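Local coordinates for pvivax hypothetical protein (Plasmodium vivax, PDB 2B30), which is of unknown function but is probably a magnesium-dependent phosphatase of the HAD superfamily, Cof-like subfamily IIB, at residues V119-L123 and F202-L206; N240-V246 and N258-F263; I253-S257 and S271-A276. All coordinates share one frame; numbering follows the deposited sequence.

Interaction 1. Residues V119-L123 and F202-L206; sequences VYAEL and FKNKL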
loop_
_atom_site.group_PDB
_atom_site.type_symbol
_atom_site.label_atom_id
_atom_site.label_comp_id
_atom_site.label_asym_id
_atom_site.label_seq_id
_atom_site.Cartn_x
_atom_site.Cartn_y
_atom_site.Cartn_z
ATOM N N VAL A 119 8.513 -19.689 4.650
ATOM C CA VAL A 119 7.082 -19.616 4.305
ATOM C C VAL A 119 6.770 -20.498 3.097
ATOM O O VAL A 119 5.728 -21.141 3.062
ATOM C CB VAL A 119 6.609 -18.159 4.003
ATOM C CG1 VAL A 119 5.110 -18.130 3.705
ATOM C CG2 VAL A 119 6.924 -17.233 5.168
ATOM N N TYR A 120 7.662 -20.520 2.108
ATOM C CA TYR A 120 7.438 -21.335 0.907
ATOM C C TYR A 120 7.394 -22.815 1.256
ATOM O O TYR A 120 6.525 -23.534 0.778
ATOM C CB TYR A 120 8.508 -21.085 -0.155
ATOM C CG TYR A 120 8.292 -21.895 -1.416
ATOM C CD1 TYR A 120 7.375 -21.485 -2.386
ATOM C CD2 TYR A 120 9.000 -23.081 -1.638
ATOM C CE1 TYR A 120 7.171 -22.237 -3.546
ATOM C CE2 TYR A 120 8.800 -23.837 -2.790
ATOM C CZ TYR A 120 7.886 -23.408 -3.742
ATOM O OH TYR A 120 7.701 -24.151 -4.889
ATOM N N ALA A 121 8.328 -23.262 2.092
ATOM C CA ALA A 121 8.335 -24.643 2.588
ATOM C C ALA A 121 7.004 -24.972 3.253
ATOM O O ALA A 121 6.417 -26.033 3.013
ATOM C CB ALA A 121 9.469 -24.860 3.564
ATOM N N GLU A 122 6.520 -24.060 4.081
ATOM C CA GLU A 122 5.273 -24.308 4.760
ATOM C C GLU A 122 4.174 -24.381 3.730
ATOM O O GLU A 122 3.302 -25.243 3.805
ATOM C CB GLU A 122 4.971 -23.233 5.794
ATOM C CG GLU A 122 3.766 -23.583 6.647
ATOM C CD GLU A 122 3.610 -22.685 7.866
ATOM O OE1 GLU A 122 4.139 -21.546 7.853
ATOM O OE2 GLU A 122 2.952 -23.124 8.838
ATOM N N LEU A 123 4.238 -23.490 2.750
ATOM C CA LEU A 123 3.185 -23.378 1.753
ATOM C C LEU A 123 3.022 -24.671 0.967
ATOM O O LEU A 123 1.902 -25.155 0.792
ATOM C CB LEU A 123 3.470 -22.214 0.804
ATOM C CG LEU A 123 2.460 -21.997 -0.315
ATOM C CD1 LEU A 123 1.115 -21.674 0.275
ATOM C CD2 LEU A 123 2.937 -20.896 -1.246
ATOM N N PHE A 202 -2.219 -18.851 6.077
ATOM C CA PHE A 202 -1.140 -17.935 5.697
ATOM C C PHE A 202 -1.592 -16.465 5.728
ATOM O O PHE A 202 -1.178 -15.641 4.906
ATOM C CB PHE A 202 -0.581 -18.314 4.314
ATOM C CG PHE A 202 -0.080 -19.731 4.234
ATOM C CD1 PHE A 202 1.221 -20.050 4.617
ATOM C CD2 PHE A 202 -0.917 -20.751 3.789
ATOM C CE1 PHE A 202 1.676 -21.364 4.556
ATOM C CE2 PHE A 202 -0.473 -22.056 3.722
ATOM C CZ PHE A 202 0.828 -22.366 4.103
ATOM N N LYS A 203 -2.434 -16.140 6.697
ATOM C CA LYS A 203 -2.731 -14.747 6.991
ATOM C C LYS A 203 -1.447 -14.070 7.489
ATOM O O LYS A 203 -0.672 -14.683 8.217
ATOM C CB LYS A 203 -3.811 -14.663 8.059
ATOM C CG LYS A 203 -4.607 -13.375 8.014
ATOM C CD LYS A 203 -5.140 -13.046 9.400
ATOM C CE LYS A 203 -5.405 -11.583 9.532
ATOM N NZ LYS A 203 -5.446 -11.224 10.958
ATOM N N ASN A 204 -1.221 -12.823 7.080
ATOM C CA ASN A 204 0.032 -12.098 7.380
ATOM C C ASN A 204 1.316 -12.908 7.114
ATOM O O ASN A 204 2.300 -12.746 7.818
ATOM C CB ASN A 204 0.069 -11.592 8.836
ATOM C CG ASN A 204 -1.017 -10.586 9.145
ATOM O OD1 ASN A 204 -2.121 -10.957 9.536
ATOM N ND2 ASN A 204 -0.698 -9.305 9.010
ATOM N N LYS A 205 1.293 -13.787 6.117
ATOM C CA LYS A 205 2.480 -14.525 5.684
ATOM C C LYS A 205 2.648 -14.540 4.152
ATOM O O LYS A 205 3.748 -14.779 3.640
ATOM C CB LYS A 205 2.423 -15.947 6.241
ATOM C CG LYS A 205 2.533 -15.981 7.765
ATOM C CD LYS A 205 2.164 -17.324 8.361
ATOM C CE LYS A 205 3.261 -18.357 8.168
ATOM N NZ LYS A 205 2.980 -19.567 8.983
ATOM N N LEU A 206 1.558 -14.274 3.431
ATOM C CA LEU A 206 1.541 -14.268 1.969
ATOM C C LEU A 206 0.457 -13.319 1.484
ATOM O O LEU A 206 -0.550 -13.110 2.159
ATOM C CB LEU A 206 1.225 -15.665 1.413
ATOM C CG LEU A 206 2.296 -16.758 1.497
ATOM C CD1 LEU A 206 1.684 -18.137 1.251
ATOM C CD2 LEU A 206 3.429 -16.481 0.517
#
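Leu123 lays its CD1 methyl over one face of the Phe202 ring, 4.0 Å from the ring centroid and 19° off the ring normal, a CH-pi contact displaced toward the rim on the CE2 side. The pair belongs to the layer where helix 117-129 packs beside the turn leading from helix 191-201 into edge strand 206-210; that strand and its neighbour 216-220 are part of a six-stranded mixed sheet, separate from the sheet next to the calcium site, consistent with the cap domain of a subfamily IIB HAD hydrolase. Phe202 is the first residue to leave helical geometry after helix 191-201, and its ring reaches the backbone of helix 117-129, with CZ 3.5 Å from Leu123 CA. Tyr126, one turn further along helix 117-129, meets the same ring edge-to-face.

Beside the ring, toward the sheet, the contact is aliphatic. The branched end of Leu206 meets both helix residues that face it: its CD1 is 3.7 Å from Leu123 CD1, and its CG is 3.8 Å from Val119 CG1. The valine methyl is swung toward the loop because CG1 stands anti to the backbone N (chi1 -178°), and it also touches Lys205 O. Leu123 and Leu206 also both touch Val218 of strand 216-220.

A charged pair lies on the more exposed side. Glu122, extended beyond CG, runs past the Phe202 ring in the opposite direction, with CG 3.7 Å from Phe202 CE1 and the carboxylate steeply inclined to the ring. Lys205 meets it crosswise, its chain bent at chi3 to bring the ammonium group round. Lys205 NZ reaches Glu122 OE1 on the syn side at 2.6 Å, 30° out of the carboxylate plane.

Interaction 2. Residues N240-V246 and N258-F263; sequences NDQVLVV and NFKYSF
Val243 sets CG1 over one face of the Phe259 ring, 3.8 Å from its centroid and 17° off the normal, at the closely packed side of the contact. Val245 continues this layer: its CG1 is held between backbone N and carbonyl carbon (chi1 65°) and lies against Ser262 CB at 3.4 Å. Helix 225-235 closes over Val243 and Phe259 through Leu233. On the opposite face of the sheet the side chains of Leu244 and Phe263 cross at about a right angle, with helix 288-297 packed on both. Between the faces, Val245 N donates to Tyr261 O at 3.0 Å, and Val245 O accepts from Phe263 N at 2.8 Å.

Toward the start of the strands the pairing opens. Tyr261 sits at the centre of an inverse gamma turn, and a water fills in for direct strand bonds: it lies within hydrogen-bonding distance of Val243 O and Asn240 O and accepts from Tyr261 N. Asn240 and Asp241, ahead of the strand, grip the loop with their side chains instead. Asn240 ND2 donates a hydrogen bond to Asn258 O at 2.6 Å; the nitrogen lies in the carbonyl plane and the oxygen in the plane of the Asn240 amide. Asp241 and Lys260 run side by side, and Lys260 NZ meets Asp241 OD1 at 2.7 Å nearly end-on to the C-O bond.

The strand axes lie 4.6 Å apart and 9° from parallel, and helix 253-257 connects the two strands: a beta-alpha-beta unit of the Rossmann-like HAD core, whose first strand leads to the calcium ligand Asp248.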
loop_
_atom_site.group_PDB
_atom_site.type_symbol
_atom_site.label_atom_id
_atom_site.label_comp_id
_atom_site.label_asym_id
_atom_site.label_seq_id
_atom_site.Cartn_x
_atom_site.Cartn_y
_atom_site.Cartn_z
ATOM N N ASN A 240 2.797 11.228 -8.728
ATOM C CA ASN A 240 1.459 10.635 -8.736
ATOM C C ASN A 240 0.489 11.421 -9.643
ATOM O O ASN A 240 -0.205 10.838 -10.453
ATOM C CB ASN A 240 0.938 10.560 -7.291
ATOM C CG ASN A 240 -0.491 10.039 -7.194
ATOM O OD1 ASN A 240 -1.419 10.567 -7.830
ATOM N ND2 ASN A 240 -0.681 9.010 -6.370
ATOM N N ASP A 241 0.453 12.743 -9.481
ATOM C CA ASP A 241 -0.204 13.669 -10.422
ATOM C C ASP A 241 -0.147 13.207 -11.877
ATOM O O ASP A 241 -1.097 13.409 -12.625
ATOM C CB ASP A 241 0.506 15.048 -10.395
ATOM C CG ASP A 241 -0.198 16.084 -9.542
ATOM O OD1 ASP A 241 -1.417 15.973 -9.276
ATOM O OD2 ASP A 241 0.487 17.049 -9.153
ATOM N N GLN A 242 0.998 12.659 -12.287
ATOM C CA GLN A 242 1.274 12.375 -13.698
ATOM C C GLN A 242 0.943 10.953 -14.132
ATOM O O GLN A 242 1.212 10.575 -15.263
ATOM C CB GLN A 242 2.742 12.654 -13.986
ATOM C CG GLN A 242 3.119 14.091 -13.735
ATOM C CD GLN A 242 4.602 14.303 -13.740
ATOM O OE1 GLN A 242 5.349 13.481 -13.226
ATOM N NE2 GLN A 242 5.042 15.416 -14.317
ATOM N N VAL A 243 0.344 10.173 -13.245
ATOM C CA VAL A 243 0.124 8.761 -13.497
ATOM C C VAL A 243 -1.341 8.502 -13.796
ATOM O O VAL A 243 -2.192 8.824 -12.970
ATOM C CB VAL A 243 0.546 7.931 -12.264
ATOM C CG1 VAL A 243 0.227 6.469 -12.470
ATOM C CG2 VAL A 243 2.033 8.123 -11.986
ATOM N N LEU A 244 -1.629 7.927 -14.966
ATOM C CA LEU A 244 -2.976 7.453 -15.276
ATOM C C LEU A 244 -3.017 5.934 -15.292
ATOM O O LEU A 244 -2.214 5.290 -15.967
ATOM C CB LEU A 244 -3.483 7.977 -16.621
ATOM C CG LEU A 244 -4.820 7.348 -17.084
ATOM C CD1 LEU A 244 -5.809 8.410 -17.471
ATOM C CD2 LEU A 244 -4.634 6.349 -18.210
ATOM N N VAL A 245 -4.002 5.382 -14.591
ATOM C CA VAL A 245 -4.082 3.946 -14.351
ATOM C C VAL A 245 -5.501 3.427 -14.625
ATOM O O VAL A 245 -6.484 4.147 -14.414
ATOM C CB VAL A 245 -3.628 3.609 -12.903
ATOM C CG1 VAL A 245 -4.560 4.202 -11.880
ATOM C CG2 VAL A 245 -3.519 2.114 -12.697
ATOM N N VAL A 246 -5.594 2.185 -15.100
ATOM C CA VAL A 246 -6.875 1.577 -15.429
ATOM C C VAL A 246 -6.863 0.070 -15.097
ATOM O O VAL A 246 -5.871 -0.615 -15.336
ATOM C CB VAL A 246 -7.287 1.891 -16.926
ATOM C CG1 VAL A 246 -6.301 1.321 -17.914
ATOM C CG2 VAL A 246 -8.695 1.392 -17.228
ATOM N N ASN A 258 -4.836 4.702 -4.783
ATOM C CA ASN A 258 -3.767 5.663 -4.483
ATOM C C ASN A 258 -3.374 6.597 -5.630
ATOM O O ASN A 258 -2.525 7.472 -5.459
ATOM C CB ASN A 258 -2.532 4.934 -3.956
ATOM C CG ASN A 258 -2.812 4.177 -2.676
ATOM O OD1 ASN A 258 -3.344 3.084 -2.716
ATOM N ND2 ASN A 258 -2.456 4.753 -1.541
ATOM N N PHE A 259 -3.990 6.429 -6.791
ATOM C CA PHE A 259 -3.740 7.329 -7.895
ATOM C C PHE A 259 -4.967 8.186 -8.187
ATOM O O PHE A 259 -6.093 7.816 -7.830
ATOM C CB PHE A 259 -3.276 6.540 -9.104
ATOM C CG PHE A 259 -1.860 6.061 -8.984
ATOM C CD1 PHE A 259 -0.807 6.978 -8.945
ATOM C CD2 PHE A 259 -1.566 4.706 -8.899
ATOM C CE1 PHE A 259 0.515 6.553 -8.819
ATOM C CE2 PHE A 259 -0.247 4.275 -8.764
ATOM C CZ PHE A 259 0.792 5.203 -8.723
ATOM N N LYS A 260 -4.731 9.351 -8.793
ATOM C CA LYS A 260 -5.772 10.358 -8.997
ATOM C C LYS A 260 -6.537 10.094 -10.268
ATOM O O LYS A 260 -7.759 10.144 -10.272
ATOM C CB LYS A 260 -5.180 11.776 -9.059
ATOM C CG LYS A 260 -6.241 12.893 -9.149
ATOM C CD LYS A 260 -5.630 14.239 -9.492
ATOM C CE LYS A 260 -4.969 14.871 -8.310
ATOM N NZ LYS A 260 -4.057 15.985 -8.682
ATOM N N TYR A 261 -5.820 9.843 -11.354
ATOM C CA TYR A 261 -6.466 9.577 -12.631
ATOM C C TYR A 261 -6.597 8.076 -12.814
ATOM O O TYR A 261 -5.961 7.489 -13.695
ATOM C CB TYR A 261 -5.705 10.256 -13.776
ATOM C CG TYR A 261 -5.575 11.729 -13.507
ATOM C CD1 TYR A 261 -6.689 12.555 -13.523
ATOM C CD2 TYR A 261 -4.356 12.289 -13.171
ATOM C CE1 TYR A 261 -6.584 13.906 -13.232
ATOM C CE2 TYR A 261 -4.241 13.634 -12.888
ATOM C CZ TYR A 261 -5.349 14.437 -12.914
ATOM O OH TYR A 261 -5.204 15.776 -12.616
ATOM N N SER A 262 -7.434 7.478 -11.961
ATOM C CA SER A 262 -7.630 6.036 -11.933
ATOM C C SER A 262 -8.998 5.694 -12.473
ATOM O O SER A 262 -10.014 6.306 -12.105
ATOM C CB SER A 262 -7.458 5.470 -10.517
ATOM O OG SER A 262 -8.480 5.905 -9.634
ATOM N N PHE A 263 -9.021 4.704 -13.352
ATOM C CA PHE A 263 -10.228 4.371 -14.080
ATOM C C PHE A 263 -10.511 2.885 -14.021
ATOM O O PHE A 263 -9.614 2.073 -14.248
ATOM C CB PHE A 263 -10.081 4.839 -15.524
ATOM C CG PHE A 263 -10.043 6.330 -15.659
ATOM C CD1 PHE A 263 -11.215 7.056 -15.806
ATOM C CD2 PHE A 263 -8.843 7.014 -15.606
ATOM C CE1 PHE A 263 -11.182 8.441 -15.913
ATOM C CE2 PHE A 263 -8.807 8.392 -15.712
ATOM C CZ PHE A 263 -9.982 9.106 -15.862
HETATM O O HOH W 1 -2.824 10.244 -10.946
#

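Interaction 3. Residues I253-S257 and S271-A276; sequences IAMLS and SAKSHA
With chi1 at -68°, Ile253 has CG2 anti to the backbone N, and His275, with CG anti to its own carbonyl carbon, brings its imidazole against that methyl. Ile253 CG2 then sits over one face of the His275 ring, 3.6 Å from the centroid, 17° off the ring normal and displaced toward the rim on the CG side. The geometry is that of a CH-pi contact, with the two side chains crossing at a slant.

The edge of the same ring is used by Ser257. His275 ND1 lies 2.7 Å from Ser257 OG, a hydrogen bond that is weak because it is strongly bent. The serine hydroxyl in turn donates to Ile253 O, which also accepts the helical bond from Ser257 N; the two donors come from opposite faces of that carbonyl's plane. Ser257 is thus tied back to its own helix while it receives the histidine, which restricts the position of the hydroxyl.

Helices 253-257 and 270-275 run nearly parallel here, their segment axes 8.8 Å apart at an angle of 20°, as successive helices on one side of the Rossmann-like HAD core, with strand 261-264 between them in the chain. Small residues at the interface are consistent with this spacing: Ala272 CB receives Leu256 CD1 at 3.9 Å, and Ala276 CB lies 4.2 Å from Leu256 CB. On the sheet side Ala276 also touches Ser262 and Ala264 of strand 261-264. Near Leu256 is Asp252, a calcium-binding residue that holds no ion in this chain, while Ala272 is about 6 Å, side chain to side chain, from Asp248, a ligand of the bound calcium. The backbone carbonyls of His275 and Ala276 accept hydrogen bonds from Asn204 and Lys203 of the second subunit.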
loop_
_atom_site.group_PDB
_atom_site.type_symbol
_atom_site.label_atom_id
_atom_site.label_comp_id
_atom_site.label_asym_id
_atom_site.label_seq_id
_atom_site.Cartn_x
_atom_site.Cartn_y
_atom_site.Cartn_z
ATOM N N ILE A 253 -6.787 -2.876 -6.963
ATOM C CA ILE A 253 -7.432 -1.918 -6.059
ATOM C C ILE A 253 -6.481 -0.905 -5.414
ATOM O O ILE A 253 -6.829 0.271 -5.259
ATOM C CB ILE A 253 -8.223 -2.654 -4.949
ATOM C CG1 ILE A 253 -9.422 -3.381 -5.552
ATOM C CG2 ILE A 253 -8.687 -1.686 -3.857
ATOM C CD1 ILE A 253 -9.878 -4.487 -4.679
ATOM N N ALA A 254 -5.293 -1.353 -5.029
ATOM C CA ALA A 254 -4.330 -0.460 -4.391
ATOM C C ALA A 254 -3.813 0.578 -5.360
ATOM O O ALA A 254 -3.514 1.684 -4.941
ATOM C CB ALA A 254 -3.174 -1.225 -3.808
ATOM N N MET A 255 -3.693 0.237 -6.641
ATOM C CA MET A 255 -3.244 1.221 -7.615
ATOM C C MET A 255 -4.392 2.118 -8.077
ATOM O O MET A 255 -4.157 3.253 -8.481
ATOM C CB MET A 255 -2.543 0.564 -8.796
ATOM C CG MET A 255 -3.452 -0.048 -9.834
ATOM S SD MET A 255 -2.424 -0.680 -11.158
ATOM C CE MET A 255 -3.663 -1.335 -12.280
ATOM N N LEU A 256 -5.626 1.626 -8.011
ATOM C CA LEU A 256 -6.794 2.454 -8.327
ATOM C C LEU A 256 -7.117 3.442 -7.190
ATOM O O LEU A 256 -7.579 4.560 -7.442
ATOM C CB LEU A 256 -8.007 1.574 -8.632
ATOM C CG LEU A 256 -7.855 0.663 -9.857
ATOM C CD1 LEU A 256 -8.945 -0.410 -9.900
ATOM C CD2 LEU A 256 -7.850 1.482 -11.131
ATOM N N SER A 257 -6.866 3.031 -5.945
ATOM C CA SER A 257 -7.130 3.882 -4.776
ATOM C C SER A 257 -6.120 5.010 -4.614
ATOM O O SER A 257 -6.504 6.141 -4.333
ATOM C CB SER A 257 -7.137 3.050 -3.492
ATOM O OG SER A 257 -8.247 2.170 -3.462
ATOM N N SER A 271 -15.755 -3.701 -6.186
ATOM C CA SER A 271 -14.697 -3.114 -5.379
ATOM C C SER A 271 -13.800 -2.171 -6.196
ATOM O O SER A 271 -13.527 -1.043 -5.786
ATOM C CB SER A 271 -13.860 -4.219 -4.767
ATOM O OG SER A 271 -12.690 -3.675 -4.210
ATOM N N ALA A 272 -13.357 -2.636 -7.358
ATOM C CA ALA A 272 -12.496 -1.848 -8.224
ATOM C C ALA A 272 -13.211 -0.599 -8.710
ATOM O O ALA A 272 -12.601 0.467 -8.814
ATOM C CB ALA A 272 -12.030 -2.680 -9.408
ATOM N N LYS A 273 -14.497 -0.734 -9.019
ATOM C CA LYS A 273 -15.306 0.395 -9.503
ATOM C C LYS A 273 -15.385 1.537 -8.486
ATOM O O LYS A 273 -15.353 2.708 -8.874
ATOM C CB LYS A 273 -16.730 -0.064 -9.867
ATOM C CG LYS A 273 -16.849 -0.776 -11.225
ATOM C CD LYS A 273 -18.303 -1.156 -11.557
ATOM C CE LYS A 273 -18.412 -1.769 -12.953
ATOM N NZ LYS A 273 -19.811 -2.049 -13.392
ATOM N N SER A 274 -15.491 1.191 -7.197
ATOM C CA SER A 274 -15.609 2.189 -6.136
ATOM C C SER A 274 -14.261 2.784 -5.737
ATOM O O SER A 274 -14.194 3.962 -5.390
ATOM C CB SER A 274 -16.312 1.617 -4.903
ATOM O OG SER A 274 -15.721 0.403 -4.502
ATOM N N HIS A 275 -13.199 1.983 -5.781
ATOM C CA HIS A 275 -11.880 2.454 -5.353
ATOM C C HIS A 275 -11.244 3.378 -6.393
ATOM O O HIS A 275 -10.425 4.247 -6.058
ATOM C CB HIS A 275 -10.971 1.273 -4.999
ATOM C CG HIS A 275 -11.216 0.731 -3.625
ATOM N ND1 HIS A 275 -10.637 1.278 -2.502
ATOM C CD2 HIS A 275 -11.995 -0.287 -3.190
ATOM C CE1 HIS A 275 -11.054 0.624 -1.432
ATOM N NE2 HIS A 275 -11.876 -0.332 -1.822
ATOM N N ALA A 276 -11.647 3.199 -7.648
ATOM C CA ALA A 276 -11.230 4.071 -8.738
ATOM C C ALA A 276 -11.944 5.410 -8.653
ATOM O O ALA A 276 -12.928 5.539 -7.943
ATOM C CB ALA A 276 -11.520 3.406 -10.078
#

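Interaction 1 comes first along the chain and lies in the six-stranded sheet domain; interactions 2 and 3 follow, their segments alternating, in the eight-stranded core. The centres of interactions 1 and 2 are about 32 Å apart and those of 1 and 3 about 26 Å, without touching. Interactions 2 and 3, with centres about 11 Å apart, interleave, helix 253-257 of interaction 3 linking the two strands of interaction 2, and meet where Ser262 OG lies 2.7 Å from Leu256 O, a probable hydrogen bond. Across the two-chain assembly, Lys203 and Asn204 in the loop of interaction 1 bond to interaction 3 of the second subunit, so cap-like domain and core are joined between chains.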